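Local coordinates for S-adenosylmethionine-dependent methyltransferase (Clostridium acetobutylicum, PDB 1Y8C), which probably transfers a methyl group from S-adenosylmethionine to an acceptor that is not known, at residues L44-G49 / T62-L67. Sequence-based numbering, arbitrary orientation.
Sequences LACGTG and TWAVDL
The carboxylate of D66 has G47 on one side of its plane and A45 on the other. G47 N, lifted out of the plane, donates to the anti side of D66 OD2 at 2.6 Å, and G47 CA lies over the same face, 3.1 Å from D66 OD2. On the opposite side A45 C comes within 3.4 Å of D66 OD2, while C46 N, nearer the plane, is close to OD2 but poorly angled and not bonded. The other oxygen, OD1, accepts the N-H of S68, which limits rotation of the group. With CG anti to the backbone N, the carboxylate reaches the loop that follows strand 40-44.

The second flat group is the V65 carbonyl, whose oxygen serves two consecutive amides. C46 N makes the straighter bond, 3.1 Å to V65 O with an N-H...O angle of 160°, although it sits tilted from the carbonyl plane. A45 N is nearer, 2.6 Å from V65 O, but its bent geometry makes that bond weak. The parallel bridge pairs L44 with V65, and their side chains share one sheet face, L44 CD2 lying 4.4 Å from V65 CB. C46 leads in another direction: its SG rests 3.6 Å from A64 CB, while L72 of helix 69-81 adds a further neighbour.

Beyond these bonds the chain reverses in a type II' turn, G49 N to C46 O at 2.8 Å, with G47 at i+1 (phi 56°, psi -130°). Strands 40-44 and 61-65 are parallel neighbours, and the glycine-containing loop leads toward helix 52-55. Strand order 3-2-1-4-5-7-6, with 237-244 antiparallel, marks the class I methyltransferase fold, in whose members an acid at the second strand's tip commonly binds the ribose hydroxyls; D66 may do so. Three successive N-H groups, A45 (weakly), C46 and G47, thus fix the loop against that tip, and OD2 already carries one donor.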
loop_
_atom_site.group_PDB
_atom_site.type_symbol
_atom_site.label_atom_id
_atom_site.label_comp_id
_atom_site.label_asym_id
_atom_site.label_seq_id
_atom_site.Cartn_x
_atom_site.Cartn_y
_atom_site.Cartn_z
ATOM N N LEU A 44 3.657 -6.329 2.739
ATOM C CA LEU A 44 3.572 -5.483 3.933
ATOM C C LEU A 44 2.343 -4.603 3.821
ATOM O O LEU A 44 2.099 -4.023 2.768
ATOM C CB LEU A 44 4.783 -4.563 4.027
ATOM C CG LEU A 44 6.154 -5.198 4.119
ATOM C CD1 LEU A 44 7.218 -4.149 3.818
ATOM C CD2 LEU A 44 6.335 -5.801 5.495
ATOM N N ALA A 45 1.592 -4.470 4.903
ATOM C CA ALA A 45 0.390 -3.645 4.871
ATOM C C ALA A 45 -0.586 -4.310 3.912
ATOM O O ALA A 45 -1.160 -3.661 3.035
ATOM C CB ALA A 45 0.729 -2.242 4.381
ATOM N N CYS A 46 -0.762 -5.615 4.081
ATOM C CA CYS A 46 -1.656 -6.372 3.228
ATOM C C CYS A 46 -3.134 -5.999 3.376
ATOM O O CYS A 46 -3.952 -6.397 2.552
ATOM C CB CYS A 46 -1.484 -7.861 3.513
ATOM S SG CYS A 46 -2.001 -8.322 5.160
ATOM N N GLY A 47 -3.479 -5.251 4.418
ATOM C CA GLY A 47 -4.869 -4.881 4.614
ATOM C C GLY A 47 -5.761 -6.103 4.670
ATOM O O GLY A 47 -5.470 -7.044 5.406
ATOM N N THR A 48 -6.847 -6.109 3.901
ATOM C CA THR A 48 -7.735 -7.275 3.877
ATOM C C THR A 48 -7.339 -8.260 2.779
ATOM O O THR A 48 -8.144 -9.086 2.375
ATOM C CB THR A 48 -9.200 -6.880 3.645
ATOM O OG1 THR A 48 -9.308 -6.189 2.394
ATOM C CG2 THR A 48 -9.692 -6.004 4.780
ATOM N N GLY A 49 -6.110 -8.142 2.288
ATOM C CA GLY A 49 -5.612 -9.058 1.284
ATOM C C GLY A 49 -6.115 -8.943 -0.138
ATOM O O GLY A 49 -6.106 -9.933 -0.871
ATOM N N THR A 62 4.120 -17.499 1.183
ATOM C CA THR A 62 3.701 -16.116 1.308
ATOM C C THR A 62 3.532 -15.667 2.754
ATOM O O THR A 62 3.073 -16.420 3.612
ATOM C CB THR A 62 2.358 -15.873 0.576
ATOM O OG1 THR A 62 2.481 -16.262 -0.795
ATOM C CG2 THR A 62 1.967 -14.411 0.644
ATOM N N TRP A 63 3.918 -14.422 3.008
ATOM C CA TRP A 63 3.779 -13.809 4.316
ATOM C C TRP A 63 3.045 -12.491 4.124
ATOM O O TRP A 63 3.375 -11.708 3.233
ATOM C CB TRP A 63 5.136 -13.545 4.940
ATOM C CG TRP A 63 5.751 -14.739 5.524
ATOM C CD1 TRP A 63 6.324 -15.780 4.857
ATOM C CD2 TRP A 63 5.877 -15.031 6.915
ATOM N NE1 TRP A 63 6.812 -16.706 5.749
ATOM C CE2 TRP A 63 6.555 -16.268 7.019
ATOM C CE3 TRP A 63 5.498 -14.361 8.084
ATOM C CZ2 TRP A 63 6.844 -16.859 8.252
ATOM C CZ3 TRP A 63 5.788 -14.945 9.311
ATOM C CH2 TRP A 63 6.460 -16.181 9.386
ATOM N N ALA A 64 2.045 -12.264 4.966
ATOM C CA ALA A 64 1.238 -11.057 4.918
ATOM C C ALA A 64 1.310 -10.385 6.283
ATOM O O ALA A 64 1.007 -11.005 7.304
ATOM C CB ALA A 64 -0.199 -11.413 4.583
ATOM N N VAL A 65 1.706 -9.116 6.298
ATOM C CA VAL A 65 1.838 -8.373 7.537
ATOM C C VAL A 65 1.013 -7.097 7.511
ATOM O O VAL A 65 0.971 -6.399 6.507
ATOM C CB VAL A 65 3.298 -7.996 7.780
ATOM C CG1 VAL A 65 3.433 -7.292 9.107
ATOM C CG2 VAL A 65 4.164 -9.244 7.730
ATOM N N ASP A 66 0.353 -6.800 8.621
ATOM C CA ASP A 66 -0.461 -5.595 8.727
ATOM C C ASP A 66 -0.626 -5.266 10.196
ATOM O O ASP A 66 -0.657 -6.157 11.030
ATOM C CB ASP A 66 -1.831 -5.806 8.072
ATOM C CG ASP A 66 -2.556 -4.490 7.781
ATOM O OD1 ASP A 66 -3.006 -3.813 8.738
ATOM O OD2 ASP A 66 -2.662 -4.132 6.587
ATOM N N LEU A 67 -0.735 -3.985 10.508
ATOM C CA LEU A 67 -0.875 -3.554 11.887
ATOM C C LEU A 67 -2.282 -3.775 12.427
ATOM O O LEU A 67 -2.467 -3.991 13.619
ATOM C CB LEU A 67 -0.515 -2.077 11.993
ATOM C CG LEU A 67 -0.464 -1.448 13.384
ATOM C CD1 LEU A 67 0.668 -2.065 14.217
ATOM C CD2 LEU A 67 -0.244 0.047 13.216
#